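Local coordinates for phosphoprotein (Spring viremia of carp virus, PDB 7C5Z), which probably serves as a polymerase cofactor and chaperone in viral RNA replication, and forms a dimer through the central domain described here, at the interface of chains A and B. Sequence-based numbering; all coordinates share one arbitrary frame. Chains: chain A/B, Phosphoprotein.

Contact 1: the interface of chains A and B. Residues chain A 20, 22, 31, 33, 80; chain B 53-54, 57.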
ATOM      1  N   PRO A  20      -7.464  -3.067   8.950  1.00 19.94           N
ATOM      2  CA  PRO A  20      -8.292  -3.714   7.929  1.00 23.15           C
ATOM      3  C   PRO A  20      -9.482  -4.433   8.551  1.00 19.94           C
ATOM      4  O   PRO A  20      -9.490  -4.746   9.740  1.00 20.89           O
ATOM      5  CB  PRO A  20      -7.316  -4.727   7.306  1.00 22.66           C
ATOM      6  CG  PRO A  20      -6.446  -5.128   8.476  1.00 25.50           C
ATOM      7  CD  PRO A  20      -6.326  -3.908   9.370  1.00 24.50           C
ATOM      8  N   VAL A  22     -11.658  -7.871   7.507  1.00 17.09           N
ATOM      9  CA  VAL A  22     -11.400  -9.028   6.656  1.00 17.44           C
ATOM     10  C   VAL A  22     -12.636  -9.919   6.602  1.00 20.12           C
ATOM     11  O   VAL A  22     -13.178 -10.311   7.645  1.00 19.98           O
ATOM     12  CB  VAL A  22     -10.173  -9.809   7.161  1.00 17.36           C
ATOM     13  CG1 VAL A  22     -10.041 -11.137   6.419  1.00 23.30           C
ATOM     14  CG2 VAL A  22      -8.916  -8.953   6.977  1.00 21.54           C
ATOM     15  N   VAL A  31     -10.336  -7.551   1.880  1.00 16.90           N
ATOM     16  CA  VAL A  31      -9.685  -6.753   2.916  1.00 15.85           C
ATOM     17  C   VAL A  31     -10.103  -5.310   2.684  1.00 19.22           C
ATOM     18  O   VAL A  31      -9.672  -4.695   1.701  1.00 20.32           O
ATOM     19  CB  VAL A  31      -8.163  -6.897   2.846  1.00 17.44           C
ATOM     20  CG1 VAL A  31      -7.484  -6.085   3.941  1.00 23.20           C
ATOM     21  CG2 VAL A  31      -7.786  -8.387   2.899  1.00 19.97           C
ATOM     22  N   TYR A  33     -10.342  -1.351   3.858  1.00 16.70           N
ATOM     23  CA  TYR A  33      -9.781  -0.248   4.643  1.00 16.05           C
ATOM     24  C   TYR A  33     -10.831   0.857   4.702  1.00 18.89           C
ATOM     25  O   TYR A  33     -11.004   1.613   3.744  1.00 19.05           O
ATOM     26  CB  TYR A  33      -8.474   0.246   4.015  1.00 18.46           C
ATOM     27  CG  TYR A  33      -7.369  -0.773   4.201  1.00 18.94           C
ATOM     28  CD1 TYR A  33      -6.644  -0.818   5.388  1.00 17.97           C
ATOM     29  CD2 TYR A  33      -7.136  -1.759   3.240  1.00 18.83           C
ATOM     30  CE1 TYR A  33      -5.674  -1.782   5.591  1.00 20.92           C
ATOM     31  CE2 TYR A  33      -6.159  -2.732   3.439  1.00 19.73           C
ATOM     32  CZ  TYR A  33      -5.445  -2.728   4.611  1.00 21.20           C
ATOM     33  OH  TYR A  33      -4.486  -3.685   4.824  1.00 19.98           O
ATOM     34  N   LEU A  80      -8.232 -10.856  -2.401  1.00 16.71           N
ATOM     35  CA  LEU A  80      -7.170 -11.856  -2.401  1.00 17.38           C
ATOM     36  C   LEU A  80      -7.771 -13.212  -2.755  1.00 19.60           C
ATOM     37  O   LEU A  80      -8.412 -13.844  -1.905  1.00 18.66           O
ATOM     38  CB  LEU A  80      -6.498 -11.913  -1.023  1.00 17.02           C
ATOM     39  CG  LEU A  80      -5.989 -10.601  -0.407  1.00 17.40           C
ATOM     40  CD1 LEU A  80      -5.427 -10.883   0.978  1.00 19.47           C
ATOM     41  CD2 LEU A  80      -4.930 -10.003  -1.280  1.00 19.90           C
TER
ATOM     42  N   SER B  53       0.239  -2.373   6.492  1.00 19.12           N
ATOM     43  CA  SER B  53      -0.924  -3.198   6.769  1.00 19.25           C
ATOM     44  C   SER B  53      -1.246  -4.106   5.580  1.00 17.87           C
ATOM     45  O   SER B  53      -1.474  -5.309   5.743  1.00 18.65           O
ATOM     46  CB  SER B  53      -2.110  -2.297   7.109  1.00 19.71           C
ATOM     47  OG  SER B  53      -3.261  -3.093   7.283  1.00 19.06           O
ATOM     48  N   LEU B  54      -1.246  -3.546   4.366  1.00 17.02           N
ATOM     49  CA  LEU B  54      -1.556  -4.331   3.176  1.00 18.02           C
ATOM     50  C   LEU B  54      -0.630  -5.536   3.032  1.00 18.28           C
ATOM     51  O   LEU B  54      -1.092  -6.665   2.799  1.00 17.78           O
ATOM     52  CB  LEU B  54      -1.469  -3.429   1.940  1.00 18.35           C
ATOM     53  CG  LEU B  54      -1.631  -4.120   0.589  1.00 21.68           C
ATOM     54  CD1 LEU B  54      -2.988  -4.795   0.486  1.00 25.78           C
ATOM     55  CD2 LEU B  54      -1.450  -3.095  -0.531  1.00 25.19           C
ATOM     56  N   GLN B  57      -1.446  -8.229   5.483  1.00 16.70           N
ATOM     57  CA  GLN B  57      -2.625  -9.001   5.138  1.00 17.72           C
ATOM     58  C   GLN B  57      -2.318  -9.991   4.027  1.00 17.61           C
ATOM     59  O   GLN B  57      -2.762 -11.142   4.074  1.00 18.04           O
ATOM     60  CB  GLN B  57      -3.757  -8.052   4.727  1.00 16.35           C
ATOM     61  CG  GLN B  57      -4.140  -7.081   5.849  1.00 18.80           C
ATOM     62  CD  GLN B  57      -4.597  -7.832   7.087  1.00 22.70           C
ATOM     63  OE1 GLN B  57      -3.997  -7.728   8.166  1.00 29.07           O
ATOM     64  NE2 GLN B  57      -5.632  -8.616   6.931  1.00 18.12           N
TER
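A:Tyr33 and B:Ser53 meet through their hydroxyls: the phenol OH of A:Tyr33 and the OG of B:Ser53 form a hydrogen bond of 2.8 Å, and either could be the donor. The serine oxygen lies in the plane of the tyrosine ring, at its edge, and so comes alongside the phenol rather than over a face. It is put there by a first torsion of 176°, which swings OG opposite the serine's own backbone nitrogen and out toward chain A. One step on, the backbone N of B:Leu54 passes 3.3 Å from the same A:Tyr33 OH, a close approach more than a clear bond.

Next to this polar pair, B:Gln57 has the most surface hidden of any residue in the patch, 76 Å². Its chain is bent at the second torsion (-59°), which lays the amide along chain A. A:Pro20 CG then sits over one face of that amide, 3.6 Å from B:Gln57 CD, while A:Val22 CG2 caps the nitrogen end, 3.3 Å from NE2. Lower down the side chain, B:Gln57 CG packs on the CG1 branch of A:Val31 at 4.0 Å, and also nears the A:Tyr33 hydroxyl. The proline and both valine methyls lie on one side of the amide plane, so the glutamine meets chain A here chiefly through carbon contacts on that side. At the margin, A:Leu80 CD1 only brushes the backbone O of B:Gln57, at 4.1 Å.

B:Ser53 and B:Leu54 are neighbours on helix 41-62, and B:Gln57 follows one turn later. Facing them are strands 21-25, 28-33 and 76-81 of chain A, and loop residue A:Pro20 before the first strand: a helix of one subunit laid against the sheet of the other.

Contact 2: the interface of chains A and B. Residues chain A 29, 64, 66, 80-82; chain B 61-62.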
ATOM      1  N   THR A  29     -10.666 -13.718  -0.157  1.00 19.68           N
ATOM      2  CA  THR A  29     -10.728 -12.879   1.027  1.00 17.24           C
ATOM      3  C   THR A  29     -10.774 -11.422   0.596  1.00 19.18           C
ATOM      4  O   THR A  29      -9.968 -10.991  -0.240  1.00 19.80           O
ATOM      5  CB  THR A  29      -9.505 -13.136   1.913  1.00 19.16           C
ATOM      6  OG1 THR A  29      -9.448 -14.537   2.246  1.00 21.03           O
ATOM      7  CG2 THR A  29      -9.580 -12.337   3.186  1.00 20.94           C
ATOM      8  N   TYR A  64      -1.160 -14.935  -8.162  1.00 21.73           N
ATOM      9  CA  TYR A  64      -2.532 -14.731  -7.725  1.00 22.33           C
ATOM     10  C   TYR A  64      -3.075 -13.468  -8.369  1.00 20.50           C
ATOM     11  O   TYR A  64      -2.351 -12.472  -8.485  1.00 24.14           O
ATOM     12  CB  TYR A  64      -2.613 -14.590  -6.197  1.00 21.58           C
ATOM     13  CG  TYR A  64      -2.299 -15.870  -5.476  1.00 21.30           C
ATOM     14  CD1 TYR A  64      -3.286 -16.820  -5.258  1.00 24.08           C
ATOM     15  CD2 TYR A  64      -1.010 -16.137  -5.036  1.00 25.08           C
ATOM     16  CE1 TYR A  64      -3.001 -18.011  -4.609  1.00 26.75           C
ATOM     17  CE2 TYR A  64      -0.714 -17.335  -4.389  1.00 25.28           C
ATOM     18  CZ  TYR A  64      -1.717 -18.253  -4.176  1.00 27.76           C
ATOM     19  OH  TYR A  64      -1.429 -19.432  -3.528  1.00 32.65           O
ATOM     20  N   ILE A  66      -4.665 -10.829  -7.545  1.00 21.44           N
ATOM     21  CA  ILE A  66      -5.063  -9.850  -6.533  1.00 19.86           C
ATOM     22  C   ILE A  66      -5.599  -8.602  -7.222  1.00 19.88           C
ATOM     23  O   ILE A  66      -5.033  -8.146  -8.224  1.00 22.65           O
ATOM     24  CB  ILE A  66      -3.868  -9.520  -5.625  1.00 18.22           C
ATOM     25  CG1 ILE A  66      -3.298 -10.803  -5.003  1.00 20.08           C
ATOM     26  CG2 ILE A  66      -4.257  -8.513  -4.527  1.00 19.98           C
ATOM     27  CD1 ILE A  66      -1.967 -10.586  -4.311  1.00 22.65           C
ATOM     28  N   LEU A  80      -8.232 -10.856  -2.401  1.00 16.71           N
ATOM     29  CA  LEU A  80      -7.170 -11.856  -2.401  1.00 17.38           C
ATOM     30  C   LEU A  80      -7.771 -13.212  -2.755  1.00 19.60           C
ATOM     31  O   LEU A  80      -8.412 -13.844  -1.905  1.00 18.66           O
ATOM     32  CB  LEU A  80      -6.498 -11.913  -1.023  1.00 17.02           C
ATOM     33  CG  LEU A  80      -5.989 -10.601  -0.407  1.00 17.40           C
ATOM     34  CD1 LEU A  80      -5.427 -10.883   0.978  1.00 19.47           C
ATOM     35  CD2 LEU A  80      -4.930 -10.003  -1.280  1.00 19.90           C
ATOM     36  N   PRO A  81      -7.603 -13.710  -3.979  1.00 18.08           N
ATOM     37  CA  PRO A  81      -8.249 -14.979  -4.345  1.00 19.48           C
ATOM     38  C   PRO A  81      -7.694 -16.160  -3.556  1.00 21.01           C
ATOM     39  O   PRO A  81      -6.508 -16.208  -3.214  1.00 19.96           O
ATOM     40  CB  PRO A  81      -7.949 -15.123  -5.845  1.00 21.87           C
ATOM     41  CG  PRO A  81      -6.801 -14.200  -6.121  1.00 23.81           C
ATOM     42  CD  PRO A  81      -6.832 -13.106  -5.080  1.00 20.80           C
ATOM     43  N   HIS A  82      -8.581 -17.130  -3.272  1.00 22.23           N
ATOM     44  CA  HIS A  82      -8.138 -18.331  -2.570  1.00 23.72           C
ATOM     45  C   HIS A  82      -7.175 -19.144  -3.427  1.00 23.47           C
ATOM     46  O   HIS A  82      -6.212 -19.720  -2.912  1.00 26.06           O
ATOM     47  CB  HIS A  82      -9.319 -19.222  -2.178  1.00 22.53           C
ATOM     48  CG  HIS A  82     -10.305 -18.589  -1.240  1.00 21.86           C
ATOM     49  ND1 HIS A  82      -9.932 -17.858  -0.130  1.00 23.53           N
ATOM     50  CD2 HIS A  82     -11.658 -18.625  -1.227  1.00 24.47           C
ATOM     51  CE1 HIS A  82     -11.015 -17.449   0.509  1.00 23.82           C
ATOM     52  NE2 HIS A  82     -12.075 -17.905  -0.133  1.00 25.67           N
TER
ATOM     53  N   LYS B  61      -2.327 -14.178   4.343  1.00 18.05           N
ATOM     54  CA  LYS B  61      -3.136 -15.041   3.489  1.00 19.24           C
ATOM     55  C   LYS B  61      -2.286 -16.086   2.770  1.00 18.15           C
ATOM     56  O   LYS B  61      -2.662 -17.264   2.702  1.00 23.14           O
ATOM     57  CB  LYS B  61      -3.888 -14.172   2.484  1.00 21.15           C
ATOM     58  CG  LYS B  61      -4.541 -14.910   1.333  1.00 24.74           C
ATOM     59  CD  LYS B  61      -5.974 -15.183   1.656  1.00 22.24           C
ATOM     60  CE  LYS B  61      -6.688 -15.917   0.548  1.00 20.80           C
ATOM     61  NZ  LYS B  61      -7.775 -16.657   1.208  1.00 23.03           N
ATOM     62  N   TYR B  62      -1.149 -15.679   2.204  1.00 17.40           N
ATOM     63  CA  TYR B  62      -0.420 -16.555   1.289  1.00 18.72           C
ATOM     64  C   TYR B  62       0.865 -17.144   1.866  1.00 21.35           C
ATOM     65  O   TYR B  62       1.478 -17.996   1.208  1.00 23.98           O
ATOM     66  CB  TYR B  62      -0.102 -15.805  -0.016  1.00 19.89           C
ATOM     67  CG  TYR B  62      -1.332 -15.382  -0.783  1.00 18.28           C
ATOM     68  CD1 TYR B  62      -2.270 -16.317  -1.208  1.00 18.86           C
ATOM     69  CD2 TYR B  62      -1.561 -14.038  -1.080  1.00 18.94           C
ATOM     70  CE1 TYR B  62      -3.407 -15.932  -1.908  1.00 19.89           C
ATOM     71  CE2 TYR B  62      -2.685 -13.646  -1.777  1.00 21.35           C
ATOM     72  CZ  TYR B  62      -3.606 -14.597  -2.193  1.00 18.98           C
ATOM     73  OH  TYR B  62      -4.729 -14.202  -2.888  1.00 19.88           O
TER
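B:Tyr62 buries 101 Å² against chain A, its ring lying on A:Tyr64 by one face and reaching strand 76-81 with its hydroxyl end. The two tyrosine rings stack with centroids 4.0 Å apart and planes 25° from parallel, pointing in opposite directions, so that B:Tyr62 CE1 lies over the centre of the A:Tyr64 ring. The other face of B:Tyr62 is covered from its own chain by the CG of B:Lys61, a sandwich that should limit how far the ring can tilt. A:Ile66 adds its terminal methyl, CD1, 4.0 Å from B:Tyr62 CE2.

At the far end of the ring, the phenol OH of B:Tyr62 donates a 2.7 Å hydrogen bond to the backbone O of A:Pro81. It arrives well off the line of the carbonyl, with a C=O to donor angle of 130°, and the carbonyl oxygen lies in the plane of the tyrosine ring. The same hydroxyl also sits close to A:Leu80 CB, 3.4 Å away.

B:Lys61 (61 Å²) runs up the opposite flank. Its chain bends at the second torsion (95°) and otherwise stays largely extended, laying CB and CG along A:Leu80 CD1 and carrying the amine past that leucine. There the terminal nitrogen NZ donates hydrogen bonds to the A:Thr29 hydroxyl OG1 at 2.9 Å and to A:His82. As the acceptor of this second bond, ND1 would be expected to carry no hydrogen, though protonation is not seen. The lysine approaches the histidine at the ring edge: B:Lys61 NZ lies practically in the imidazole plane, 2.8 Å from A:His82 ND1.

Contact 1 and contact 2 are neighbouring stretches of one interface, the centres of their C-alpha atoms about 11 Å apart. Chain B supplies both from helix 41-62: contact 1 uses an inner portion, contact 2 its final two residues. Chain A answers with strands 28-33 and 76-81 in each case, and A:Leu80 touches both patches, joining them along the sheet. Mostly apolar packing in contact 1 gives way to stacking and lysine bonds at the helix end. Two-fold symmetry repeats both contacts with the chains exchanged, so each helix is held against its partner's sheet, which ties the dimer together reciprocally.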